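Local coordinates for protein Ulp1-like SUMO protease (Chaetomium thermophilum, PDB 6DG4) that probably removes SUMO from modified proteins as a cysteine protease of the C48 (Ulp1) family, this chain being its C-terminal catalytic domain, at residues Leu11-Leu15 with Leu228-Arg234; Trp19-Val23 with Ala236-Asn241; Ala26-Pro31 with Val45-Glu50; Ala36-Glu40 with Ile66-Tyr71. All coordinates share one frame. Residue numbers count along the deposited sequence, not the author numbering.

In the fold
From the N terminus, residues 11-15 lie along the start of helix 228-241, and contact 1 closes a loop that spans most of the catalytic domain. Helix 17-27 follows at once and crosses the later turns of the same C-terminal helix in contact 2; the segments of contacts 1 and 2 alternate along the chain, and the two touch. The end of helix 17-27 then meets the short helix 46-50 in contact 3, a local closure nested inside both larger loops, where Phe49 packs on Leu240 of contact 2. Contact 4, also nested within them and crossing contact 3, brings residues 36-40 onto helix 62-80, with Leu239 touching Ala36 and Tyr71.

Contact 1 (Leu11-Leu15 with Leu228-Arg234); sequences LITPL and LPLQRQR
Residues 11-15 form an irregular, largely extended segment: Leu11 has helix-like torsions (phi/psi -71/-45) but belongs to no helix, and Ile12 to Leu15 are extended, with psi between 109 and 155. They run beside the first turns of helix 228-241, with Ile12 CA 6.1 Å from Gln231 CA, Pro14 CA 6.8 Å from Leu230 CA and Leu15 CA 7.1 Å from Arg234 CA. Together the segments bury 463 Å².

The apolar part centres on Leu230 (chi1 t, chi2 p). Ile12 (m, t) places CG2 3.8 Å from Leu230 CG and CD1 4.3 Å from Leu228 CD2, while Pro14 CD lies 4.2 Å from Leu230 CD2.

In van der Waals contact, Leu15 (m, t) sets CD1 3.9 Å from Gln233 CB and CD2 3.6 Å from Arg234 NH1.

The polar part belongs to Arg234 (m, t, p), whose NH1 donates to Thr13 O at 2.9 Å. A water accepts from Arg234 NE (2.9 Å) and donates to Leu11 O (3.0 Å) and Gln231 OE1 (2.8 Å). An extended segment before the first helix is thus held to the last helix of the C48 catalytic domain.

Helix 202-215 lies alongside: Leu11, Leu228 and Gln231 touch it, and Gln231 NE2 bonds Thr208 OG1.

Contact 2 (Trp19-Val23 with Ala236-Asn241); sequences WRSRV and AAVLLN
Helices 17-27 and 228-241 cross almost at right angles here: the axes of 19-23 and 236-241 approach to 9.8 Å at a signed angle of 82°. The closest backbone pair is Val23 CA and Ala237 CA, 6.1 Å apart, a spacing permitted by the small alanine.

Trp19 (chi1 -83°, chi2 112°) lays its indole along the second helix, with CE3 3.7 Å from Ala237 CB, CZ3 4.3 Å from Leu240 CB at the ring edge and CZ2 3.6 Å from Asn241 OD1. Val23 (t) sets CG1 4.0 Å from Ala236 CB, and CG2 4.0 Å from Ala237 CB. Leu240 (m, t) brings CD1 within 4.2 Å of Val23 CA. Arg22, extended with chi1 to chi3 all t, is bridged to Asn241 by a water 3.2 Å from Arg22 NH2 and 2.8 Å from Asn241 OD1.

Between the segments the contact is largely apolar, with this one water bridge; Trp19 NE1 and Asn241 ND2 bond instead to Asp247 OD2 and Lys245 O, beyond helix 228-241.

Contact 3 (Ala26-Pro31 with Val45-Glu50); sequences ARNANP and VRRDFE
Val45 sits at the N-cap position of helix 46-50, and its N donates to Asp48 OD2 (2.9 Å). Arg46, with chi1 to chi3 all t, reaches across the opposing chain, which leaves helix 17-27 near Arg27, turns through Asn28 (phi/psi -115/20) and is extended at Ala29 (-78/163). NH1 donates to Ala29 O (3.0 Å, 164°), and Arg27 O and Asn28 CA lie over one guanidinium face. Pro31 CA is 5.2 Å from Arg46 CA. The contact thereby closes the excursion from helix 17-27 through the 36-37/43-44 hairpin to helix 46-50. Waters link Arg46 N (2.8 Å) to Asn30 O (2.7 Å), and Arg47 N (3.0 Å) to Pro31 O (3.0 Å). Phe49 (chi1 m) takes Ala26 CB over its ring face, 4.3 Å from CG, and packs on Leu240 of helix 228-241. Glu50 (t, t) pairs bidentately with Arg46 in a salt bridge, OE1 to NE at 2.8 Å and OE2 to NH2 at 2.9 Å; its CA lies 4.5 Å from Arg27 CA.

Contact 4 (Ala36-Glu40 with Ile66-Tyr71); sequences AKTLE and IGAIFY
This is a packing contact between a turn and a helix: the end of strand 36-37 and the residues after it lie across helix 62-80, the centre of the contact about 10 Å from the centre of the chain. The backbone is extended through Thr38 (phi/psi -81/174) and turns at Leu39 and Glu40 (-71/-12 and -75/-7). Thr38 CA comes 5.2 Å from Gly67 CA, and Leu39 CA 6.4 Å from Phe70 CA.

The close approach depends on Gly67: Thr38 CG2 is 3.9 Å from Gly67 CA, where a CB on that residue would clash. Leu39 (m, t), solvent-exposed, leans on two aromatic residues, its CB 4.1 Å from Phe70 CD2 at the ring edge and its CD1 3.7 Å from Tyr71 CD1. Ile66 CG2 lies 3.4 Å from Glu40 OE1, a van der Waals contact. A water accepts from Leu39 N (2.9 Å) and donates to Gly67 O (2.8 Å); another lies 2.6 Å from Tyr71 OH.

On its other side the helix rests on strands 89-91 and 127-134 through Ile69. The turn itself is an ST turn, Thr38 OG1 accepting from Glu40 N at 3.1 Å, at the tip of the 36-37/43-44 hairpin.

Contact 1 (Leu11-Leu15 with Leu228-Arg234)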
loop_
_atom_site.group_PDB
_atom_site.type_symbol
_atom_site.label_atom_id
_atom_site.label_comp_id
_atom_site.label_asym_id
_atom_site.label_seq_id
_atom_site.Cartn_x
_atom_site.Cartn_y
_atom_site.Cartn_z
ATOM N N LEU A 11 2.152 14.875 7.200
ATOM C CA LEU A 11 1.876 13.448 7.056
ATOM C C LEU A 11 2.718 12.609 8.010
ATOM O O LEU A 11 2.209 11.669 8.632
ATOM C CB LEU A 11 2.116 13.003 5.613
ATOM C CG LEU A 11 1.880 11.514 5.335
ATOM C CD1 LEU A 11 0.412 11.151 5.526
ATOM C CD2 LEU A 11 2.352 11.137 3.943
ATOM N N ILE A 12 4.011 12.905 8.110
ATOM C CA ILE A 12 4.950 12.103 8.887
ATOM C C ILE A 12 5.445 12.970 10.031
ATOM O O ILE A 12 6.207 13.921 9.811
ATOM C CB ILE A 12 6.120 11.603 8.033
ATOM C CG1 ILE A 12 5.596 10.838 6.819
ATOM C CG2 ILE A 12 7.046 10.733 8.864
ATOM C CD1 ILE A 12 6.674 10.424 5.843
ATOM N N THR A 13 5.012 12.645 11.246
ATOM C CA THR A 13 5.268 13.446 12.431
ATOM C C THR A 13 5.867 12.596 13.542
ATOM O O THR A 13 5.642 11.385 13.599
ATOM C CB THR A 13 3.955 14.060 12.938
ATOM O OG1 THR A 13 2.956 13.038 13.024
ATOM C CG2 THR A 13 3.451 15.142 12.010
ATOM N N PRO A 14 6.620 13.207 14.449
ATOM C CA PRO A 14 7.241 12.433 15.530
ATOM C C PRO A 14 6.212 11.826 16.477
ATOM O O PRO A 14 5.149 12.395 16.728
ATOM C CB PRO A 14 8.118 13.472 16.244
ATOM C CG PRO A 14 7.535 14.803 15.855
ATOM C CD PRO A 14 7.011 14.626 14.475
ATOM N N LEU A 15 6.549 10.655 17.012
ATOM C CA LEU A 15 5.659 9.945 17.917
ATOM C C LEU A 15 5.754 10.474 19.344
ATOM O O LEU A 15 6.780 11.020 19.767
ATOM C CB LEU A 15 6.019 8.456 17.938
ATOM C CG LEU A 15 5.736 7.666 16.661
ATOM C CD1 LEU A 15 6.467 6.337 16.715
ATOM C CD2 LEU A 15 4.259 7.439 16.484
ATOM N N LEU A 228 11.796 9.349 6.120
ATOM C CA LEU A 228 11.446 7.937 6.142
ATOM C C LEU A 228 11.971 7.165 7.348
ATOM O O LEU A 228 11.306 6.213 7.766
ATOM C CB LEU A 228 11.822 7.265 4.820
ATOM C CG LEU A 228 11.066 7.840 3.619
ATOM C CD1 LEU A 228 11.398 7.057 2.374
ATOM C CD2 LEU A 228 9.552 7.883 3.827
ATOM N N PRO A 229 13.103 7.524 7.966
ATOM C CA PRO A 229 13.443 6.843 9.232
ATOM C C PRO A 229 12.352 6.985 10.277
ATOM O O PRO A 229 12.005 6.016 10.967
ATOM C CB PRO A 229 14.760 7.511 9.642
ATOM C CG PRO A 229 15.394 7.870 8.325
ATOM C CD PRO A 229 14.233 8.336 7.470
ATOM N N LEU A 230 11.767 8.173 10.385
ATOM C CA LEU A 230 10.640 8.357 11.289
ATOM C C LEU A 230 9.416 7.581 10.814
ATOM O O LEU A 230 8.695 6.992 11.627
ATOM C CB LEU A 230 10.338 9.845 11.396
ATOM C CG LEU A 230 9.045 10.239 12.088
ATOM C CD1 LEU A 230 9.001 9.698 13.508
ATOM C CD2 LEU A 230 8.940 11.763 12.052
ATOM N N GLN A 231 9.161 7.565 9.509
ATOM C CA GLN A 231 8.013 6.823 9.000
ATOM C C GLN A 231 8.110 5.341 9.334
ATOM O O GLN A 231 7.083 4.695 9.568
ATOM C CB GLN A 231 7.903 7.032 7.494
ATOM C CG GLN A 231 6.710 6.363 6.827
ATOM C CD GLN A 231 5.371 6.978 7.159
ATOM O OE1 GLN A 231 5.145 7.498 8.253
ATOM N NE2 GLN A 231 4.454 6.898 6.201
ATOM N N ARG A 232 9.322 4.778 9.376
ATOM C CA ARG A 232 9.465 3.390 9.805
ATOM C C ARG A 232 8.939 3.197 11.221
ATOM O O ARG A 232 8.281 2.194 11.515
ATOM C CB ARG A 232 10.927 2.954 9.720
ATOM C CG ARG A 232 11.457 2.886 8.306
ATOM C CD ARG A 232 12.978 2.881 8.310
ATOM N NE ARG A 232 13.508 2.840 6.952
ATOM C CZ ARG A 232 13.774 1.722 6.284
ATOM N NH1 ARG A 232 13.558 0.541 6.845
ATOM N NH2 ARG A 232 14.232 1.788 5.041
ATOM N N GLN A 233 9.250 4.137 12.122
ATOM C CA GLN A 233 8.753 4.050 13.489
ATOM C C GLN A 233 7.237 4.163 13.526
ATOM O O GLN A 233 6.574 3.471 14.308
ATOM C CB GLN A 233 9.336 5.171 14.342
ATOM C CG GLN A 233 10.798 5.110 14.572
ATOM C CD GLN A 233 11.211 6.172 15.569
ATOM O OE1 GLN A 233 11.676 5.879 16.673
ATOM N NE2 GLN A 233 11.010 7.419 15.194
ATOM N N ARG A 234 6.675 5.053 12.702
ATOM C CA ARG A 234 5.228 5.224 12.673
ATOM C C ARG A 234 4.539 3.979 12.135
ATOM O O ARG A 234 3.502 3.562 12.663
ATOM C CB ARG A 234 4.868 6.448 11.835
ATOM C CG ARG A 234 5.388 7.763 12.428
ATOM C CD ARG A 234 4.869 8.988 11.667
ATOM N NE ARG A 234 3.414 8.993 11.711
ATOM C CZ ARG A 234 2.684 9.348 12.765
ATOM N NH1 ARG A 234 3.248 9.788 13.886
ATOM N NH2 ARG A 234 1.371 9.251 12.700
HETATM O O HOH W 1 2.689 8.682 8.907
HETATM O O HOH W 2 -0.134 9.445 9.702
#

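Contact 2 (Trp19-Val23 with Ala236-Asn241)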
loop_
_atom_site.group_PDB
_atom_site.type_symbol
_atom_site.label_atom_id
_atom_site.label_comp_id
_atom_site.label_asym_id
_atom_site.label_seq_id
_atom_site.Cartn_x
_atom_site.Cartn_y
_atom_site.Cartn_z
ATOM N N TRP A 19 4.529 5.978 22.474
ATOM C CA TRP A 19 4.653 5.154 21.276
ATOM C C TRP A 19 6.112 4.908 20.910
ATOM O O TRP A 19 6.462 3.815 20.452
ATOM C CB TRP A 19 3.862 5.757 20.121
ATOM C CG TRP A 19 2.420 5.388 20.193
ATOM C CD1 TRP A 19 1.375 6.220 20.442
ATOM C CD2 TRP A 19 1.863 4.080 20.030
ATOM N NE1 TRP A 19 0.199 5.515 20.438
ATOM C CE2 TRP A 19 0.471 4.196 20.190
ATOM C CE3 TRP A 19 2.408 2.822 19.760
ATOM C CZ2 TRP A 19 -0.387 3.105 20.084
ATOM C CZ3 TRP A 19 1.555 1.741 19.653
ATOM C CH2 TRP A 19 0.174 1.889 19.816
ATOM N N ARG A 20 6.980 5.907 21.081
ATOM C CA ARG A 20 8.402 5.673 20.858
ATOM C C ARG A 20 8.901 4.548 21.752
ATOM O O ARG A 20 9.610 3.639 21.300
ATOM C CB ARG A 20 9.199 6.946 21.128
ATOM C CG ARG A 20 8.959 8.041 20.129
ATOM C CD ARG A 20 9.485 9.366 20.650
ATOM N NE ARG A 20 10.879 9.283 21.075
ATOM C CZ ARG A 20 11.466 10.156 21.890
ATOM N NH1 ARG A 20 10.778 11.179 22.381
ATOM N NH2 ARG A 20 12.741 10.002 22.220
ATOM N N SER A 21 8.526 4.588 23.034
ATOM C CA SER A 21 8.969 3.557 23.962
ATOM C C SER A 21 8.410 2.195 23.582
ATOM O O SER A 21 9.102 1.180 23.709
ATOM C CB SER A 21 8.528 3.933 25.376
ATOM O OG SER A 21 9.260 5.046 25.848
ATOM N N ARG A 22 7.163 2.151 23.118
ATOM C CA ARG A 22 6.553 0.880 22.746
ATOM C C ARG A 22 7.243 0.287 21.527
ATOM O O ARG A 22 7.494 -0.924 21.474
ATOM C CB ARG A 22 5.068 1.118 22.490
ATOM C CG ARG A 22 4.223 -0.116 22.385
ATOM C CD ARG A 22 2.816 0.230 22.832
ATOM N NE ARG A 22 1.825 -0.643 22.230
ATOM C CZ ARG A 22 0.518 -0.435 22.297
ATOM N NH1 ARG A 22 0.045 0.639 22.926
ATOM N NH2 ARG A 22 -0.308 -1.292 21.711
ATOM N N VAL A 23 7.580 1.130 20.552
ATOM C CA VAL A 23 8.290 0.665 19.368
ATOM C C VAL A 23 9.681 0.171 19.738
ATOM O O VAL A 23 10.126 -0.882 19.261
ATOM C CB VAL A 23 8.315 1.786 18.314
ATOM C CG1 VAL A 23 9.280 1.464 17.210
ATOM C CG2 VAL A 23 6.916 2.001 17.750
ATOM N N ALA A 236 5.698 0.963 12.366
ATOM C CA ALA A 236 5.803 -0.008 13.450
ATOM C C ALA A 236 4.707 0.214 14.486
ATOM O O ALA A 236 4.058 -0.738 14.936
ATOM C CB ALA A 236 7.182 0.084 14.102
ATOM N N ALA A 237 4.491 1.473 14.882
ATOM C CA ALA A 237 3.447 1.779 15.853
ATOM C C ALA A 237 2.067 1.380 15.339
ATOM O O ALA A 237 1.253 0.830 16.090
ATOM C CB ALA A 237 3.481 3.268 16.204
ATOM N N VAL A 238 1.777 1.670 14.065
ATOM C CA VAL A 238 0.490 1.286 13.488
ATOM C C VAL A 238 0.303 -0.225 13.550
ATOM O O VAL A 238 -0.773 -0.724 13.906
ATOM C CB VAL A 238 0.364 1.821 12.049
ATOM C CG1 VAL A 238 -0.842 1.205 11.352
ATOM C CG2 VAL A 238 0.253 3.339 12.051
ATOM N N LEU A 239 1.345 -0.983 13.201
ATOM C CA LEU A 239 1.234 -2.436 13.252
ATOM C C LEU A 239 0.991 -2.919 14.679
ATOM O O LEU A 239 0.127 -3.772 14.915
ATOM C CB LEU A 239 2.482 -3.086 12.652
ATOM C CG LEU A 239 2.700 -2.840 11.157
ATOM C CD1 LEU A 239 4.068 -3.316 10.720
ATOM C CD2 LEU A 239 1.620 -3.501 10.301
ATOM N N LEU A 240 1.717 -2.361 15.654
ATOM C CA LEU A 240 1.516 -2.754 17.046
ATOM C C LEU A 240 0.132 -2.359 17.543
ATOM O O LEU A 240 -0.451 -3.055 18.382
ATOM C CB LEU A 240 2.582 -2.108 17.929
ATOM C CG LEU A 240 4.013 -2.571 17.674
ATOM C CD1 LEU A 240 4.998 -1.730 18.458
ATOM C CD2 LEU A 240 4.166 -4.042 18.021
ATOM N N ASN A 241 -0.396 -1.242 17.034
ATOM C CA ASN A 241 -1.707 -0.733 17.414
ATOM C C ASN A 241 -2.844 -1.549 16.818
ATOM O O ASN A 241 -3.988 -1.418 17.267
ATOM C CB ASN A 241 -1.813 0.712 16.904
ATOM C CG ASN A 241 -3.060 1.422 17.377
ATOM O OD1 ASN A 241 -3.266 1.628 18.575
ATOM N ND2 ASN A 241 -3.877 1.849 16.430
HETATM O O HOH W 3 -3.188 -0.225 20.698
#

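Contact 3 (Ala26-Pro31 with Val45-Glu50)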
loop_
_atom_site.group_PDB
_atom_site.type_symbol
_atom_site.label_atom_id
_atom_site.label_comp_id
_atom_site.label_asym_id
_atom_site.label_seq_id
_atom_site.Cartn_x
_atom_site.Cartn_y
_atom_site.Cartn_z
ATOM N N ALA A 26 9.446 -3.163 21.284
ATOM C CA ALA A 26 9.180 -4.225 20.320
ATOM C C ALA A 26 10.468 -4.754 19.712
ATOM O O ALA A 26 10.620 -5.964 19.522
ATOM C CB ALA A 26 8.254 -3.725 19.212
ATOM N N ARG A 27 11.405 -3.876 19.376
ATOM C CA ARG A 27 12.637 -4.399 18.798
ATOM C C ARG A 27 13.595 -4.948 19.847
ATOM O O ARG A 27 14.659 -5.456 19.481
ATOM C CB ARG A 27 13.330 -3.369 17.910
ATOM C CG ARG A 27 13.755 -2.101 18.597
ATOM C CD ARG A 27 14.748 -1.350 17.712
ATOM N NE ARG A 27 15.132 -0.049 18.255
ATOM C CZ ARG A 27 16.171 0.155 19.062
ATOM N NH1 ARG A 27 16.944 -0.857 19.437
ATOM N NH2 ARG A 27 16.439 1.377 19.497
ATOM N N ASN A 28 13.238 -4.864 21.129
ATOM C CA ASN A 28 13.985 -5.509 22.204
ATOM C C ASN A 28 13.163 -6.598 22.889
ATOM O O ASN A 28 13.478 -6.999 24.016
ATOM C CB ASN A 28 14.435 -4.470 23.233
ATOM C CG ASN A 28 15.504 -3.552 22.697
ATOM O OD1 ASN A 28 16.595 -3.991 22.341
ATOM N ND2 ASN A 28 15.210 -2.266 22.661
ATOM N N ALA A 29 12.134 -7.100 22.215
ATOM C CA ALA A 29 11.162 -7.963 22.854
ATOM C C ALA A 29 11.698 -9.379 23.017
ATOM O O ALA A 29 12.679 -9.791 22.388
ATOM C CB ALA A 29 9.883 -8.033 22.017
ATOM N N ASN A 30 11.038 -10.121 23.890
ATOM C CA ASN A 30 11.136 -11.567 23.872
ATOM C C ASN A 30 10.947 -12.031 22.432
ATOM O O ASN A 30 9.903 -11.746 21.834
ATOM C CB ASN A 30 10.010 -12.092 24.756
ATOM C CG ASN A 30 10.023 -13.597 24.899
ATOM O OD1 ASN A 30 10.314 -14.328 23.947
ATOM N ND2 ASN A 30 9.700 -14.074 26.100
ATOM N N PRO A 31 11.932 -12.711 21.832
ATOM C CA PRO A 31 11.838 -13.014 20.393
ATOM C C PRO A 31 10.682 -13.914 20.015
ATOM O O PRO A 31 10.348 -13.986 18.825
ATOM C CB PRO A 31 13.181 -13.683 20.064
ATOM C CG PRO A 31 14.056 -13.464 21.230
ATOM C CD PRO A 31 13.192 -13.190 22.424
ATOM N N VAL A 45 6.833 -10.683 14.853
ATOM C CA VAL A 45 7.674 -10.922 16.009
ATOM C C VAL A 45 8.825 -9.925 15.981
ATOM O O VAL A 45 8.947 -9.113 15.066
ATOM C CB VAL A 45 8.193 -12.373 16.069
ATOM C CG1 VAL A 45 7.049 -13.344 16.246
ATOM C CG2 VAL A 45 8.988 -12.709 14.808
ATOM N N ARG A 46 9.675 -10.004 17.005
ATOM C CA ARG A 46 10.788 -9.072 17.134
ATOM C C ARG A 46 11.539 -8.902 15.820
ATOM O O ARG A 46 11.856 -7.779 15.419
ATOM C CB ARG A 46 11.734 -9.562 18.230
ATOM C CG ARG A 46 13.040 -8.793 18.314
ATOM C CD ARG A 46 13.899 -9.305 19.453
ATOM N NE ARG A 46 15.191 -8.635 19.488
ATOM C CZ ARG A 46 15.879 -8.384 20.597
ATOM N NH1 ARG A 46 15.403 -8.743 21.784
ATOM N NH2 ARG A 46 17.043 -7.759 20.511
ATOM N N ARG A 47 11.849 -10.005 15.141
ATOM C CA ARG A 47 12.659 -9.916 13.931
ATOM C C ARG A 47 12.044 -8.981 12.894
ATOM O O ARG A 47 12.763 -8.234 12.218
ATOM C CB ARG A 47 12.840 -11.305 13.340
ATOM C CG ARG A 47 13.688 -11.328 12.113
ATOM C CD ARG A 47 13.867 -12.754 11.674
ATOM N NE ARG A 47 14.724 -12.862 10.509
ATOM C CZ ARG A 47 14.303 -12.687 9.265
ATOM N NH1 ARG A 47 13.034 -12.386 9.041
ATOM N NH2 ARG A 47 15.149 -12.815 8.253
ATOM N N ASP A 48 10.721 -9.018 12.733
ATOM C CA ASP A 48 10.083 -8.158 11.741
ATOM C C ASP A 48 10.367 -6.688 12.023
ATOM O O ASP A 48 10.595 -5.900 11.097
ATOM C CB ASP A 48 8.580 -8.424 11.721
ATOM C CG ASP A 48 8.249 -9.839 11.299
ATOM O OD1 ASP A 48 8.420 -10.167 10.109
ATOM O OD2 ASP A 48 7.834 -10.632 12.161
ATOM N N PHE A 49 10.359 -6.302 13.299
ATOM C CA PHE A 49 10.582 -4.914 13.680
ATOM C C PHE A 49 12.068 -4.585 13.720
ATOM O O PHE A 49 12.509 -3.588 13.134
ATOM C CB PHE A 49 9.932 -4.663 15.047
ATOM C CG PHE A 49 8.431 -4.746 15.015
ATOM C CD1 PHE A 49 7.671 -3.623 14.730
ATOM C CD2 PHE A 49 7.781 -5.949 15.231
ATOM C CE1 PHE A 49 6.298 -3.696 14.679
ATOM C CE2 PHE A 49 6.406 -6.027 15.170
ATOM C CZ PHE A 49 5.666 -4.898 14.894
ATOM N N GLU A 50 12.855 -5.423 14.398
ATOM C CA GLU A 50 14.251 -5.099 14.656
ATOM C C GLU A 50 15.092 -5.162 13.388
ATOM O O GLU A 50 16.014 -4.359 13.211
ATOM C CB GLU A 50 14.811 -6.061 15.701
ATOM C CG GLU A 50 16.253 -5.803 16.064
ATOM C CD GLU A 50 16.741 -6.725 17.143
ATOM O OE1 GLU A 50 16.392 -7.928 17.099
ATOM O OE2 GLU A 50 17.461 -6.239 18.040
HETATM O O HOH W 4 17.373 -6.898 23.231
HETATM O O HOH W 5 8.795 -11.012 19.487
HETATM O O HOH W 6 11.901 -12.699 16.561
#

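Contact 4 (Ala36-Glu40 with Ile66-Tyr71)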
loop_
_atom_site.group_PDB
_atom_site.type_symbol
_atom_site.label_atom_id
_atom_site.label_comp_id
_atom_site.label_asym_id
_atom_site.label_seq_id
_atom_site.Cartn_x
_atom_site.Cartn_y
_atom_site.Cartn_z
ATOM N N ALA A 36 2.143 -8.749 17.182
ATOM C CA ALA A 36 1.046 -8.245 16.373
ATOM C C ALA A 36 0.651 -9.352 15.413
ATOM O O ALA A 36 1.385 -10.326 15.225
ATOM C CB ALA A 36 1.441 -6.979 15.602
ATOM N N LYS A 37 -0.527 -9.203 14.822
ATOM C CA LYS A 37 -0.994 -10.132 13.801
ATOM C C LYS A 37 -1.761 -9.308 12.785
ATOM O O LYS A 37 -2.722 -8.620 13.144
ATOM C CB LYS A 37 -1.880 -11.228 14.391
ATOM C CG LYS A 37 -2.192 -12.351 13.408
ATOM C CD LYS A 37 -2.878 -13.523 14.106
ATOM C CE LYS A 37 -3.374 -14.569 13.121
ATOM N NZ LYS A 37 -4.283 -15.554 13.776
ATOM N N THR A 38 -1.329 -9.361 11.532
ATOM C CA THR A 38 -1.891 -8.492 10.516
ATOM C C THR A 38 -3.205 -9.058 9.990
ATOM O O THR A 38 -3.626 -10.166 10.334
ATOM C CB THR A 38 -0.909 -8.313 9.358
ATOM O OG1 THR A 38 -0.867 -9.509 8.573
ATOM C CG2 THR A 38 0.492 -7.993 9.869
ATOM N N LEU A 39 -3.860 -8.272 9.139
ATOM C CA LEU A 39 -5.084 -8.723 8.496
ATOM C C LEU A 39 -4.834 -9.806 7.455
ATOM O O LEU A 39 -5.796 -10.404 6.968
ATOM C CB LEU A 39 -5.809 -7.538 7.861
ATOM C CG LEU A 39 -6.367 -6.481 8.814
ATOM C CD1 LEU A 39 -6.860 -5.286 8.008
ATOM C CD2 LEU A 39 -7.484 -7.049 9.671
ATOM N N GLU A 40 -3.580 -10.047 7.075
ATOM C CA GLU A 40 -3.224 -11.208 6.272
ATOM C C GLU A 40 -3.221 -12.488 7.100
ATOM O O GLU A 40 -3.090 -13.575 6.528
ATOM C CB GLU A 40 -1.834 -10.971 5.660
ATOM C CG GLU A 40 -1.487 -11.806 4.434
ATOM C CD GLU A 40 -0.084 -11.511 3.902
ATOM O OE1 GLU A 40 0.675 -10.753 4.553
ATOM O OE2 GLU A 40 0.258 -12.049 2.827
ATOM N N ILE A 66 2.864 -5.824 3.281
ATOM C CA ILE A 66 1.492 -6.253 3.039
ATOM C C ILE A 66 0.620 -5.944 4.247
ATOM O O ILE A 66 -0.531 -5.516 4.105
ATOM C CB ILE A 66 1.461 -7.744 2.657
ATOM C CG1 ILE A 66 2.350 -8.010 1.432
ATOM C CG2 ILE A 66 0.025 -8.208 2.437
ATOM C CD1 ILE A 66 2.058 -7.156 0.224
ATOM N N GLY A 67 1.150 -6.145 5.455
ATOM C CA GLY A 67 0.383 -5.816 6.644
ATOM C C GLY A 67 -0.040 -4.363 6.664
ATOM O O GLY A 67 -1.203 -4.039 6.918
ATOM N N ALA A 68 0.902 -3.464 6.381
ATOM C CA ALA A 68 0.592 -2.042 6.410
ATOM C C ALA A 68 -0.432 -1.678 5.348
ATOM O O ALA A 68 -1.374 -0.925 5.616
ATOM C CB ALA A 68 1.869 -1.233 6.203
ATOM N N ILE A 69 -0.265 -2.199 4.133
ATOM C CA ILE A 69 -1.159 -1.823 3.044
ATOM C C ILE A 69 -2.563 -2.371 3.276
ATOM O O ILE A 69 -3.555 -1.696 2.975
ATOM C CB ILE A 69 -0.544 -2.222 1.691
ATOM C CG1 ILE A 69 0.711 -1.370 1.451
ATOM C CG2 ILE A 69 -1.532 -2.025 0.582
ATOM C CD1 ILE A 69 1.562 -1.793 0.275
ATOM N N PHE A 70 -2.683 -3.579 3.837
ATOM C CA PHE A 70 -4.006 -4.088 4.192
ATOM C C PHE A 70 -4.692 -3.176 5.207
ATOM O O PHE A 70 -5.909 -2.971 5.142
ATOM C CB PHE A 70 -3.905 -5.521 4.725
ATOM C CG PHE A 70 -4.027 -6.583 3.655
ATOM C CD1 PHE A 70 -3.314 -6.497 2.469
ATOM C CD2 PHE A 70 -4.847 -7.677 3.850
ATOM C CE1 PHE A 70 -3.441 -7.474 1.485
ATOM C CE2 PHE A 70 -4.972 -8.650 2.883
ATOM C CZ PHE A 70 -4.259 -8.553 1.700
ATOM N N TYR A 71 -3.928 -2.607 6.147
ATOM C CA TYR A 71 -4.521 -1.686 7.113
ATOM C C TYR A 71 -4.988 -0.388 6.459
ATOM O O TYR A 71 -5.978 0.197 6.914
ATOM C CB TYR A 71 -3.550 -1.384 8.258
ATOM C CG TYR A 71 -3.485 -2.446 9.347
ATOM C CD1 TYR A 71 -4.639 -3.009 9.870
ATOM C CD2 TYR A 71 -2.269 -2.867 9.864
ATOM C CE1 TYR A 71 -4.590 -3.962 10.862
ATOM C CE2 TYR A 71 -2.211 -3.830 10.867
ATOM C CZ TYR A 71 -3.379 -4.374 11.359
ATOM O OH TYR A 71 -3.335 -5.332 12.351
HETATM O O HOH W 7 -0.968 -5.800 13.398
HETATM O O HOH W 8 -3.029 -5.654 8.208
#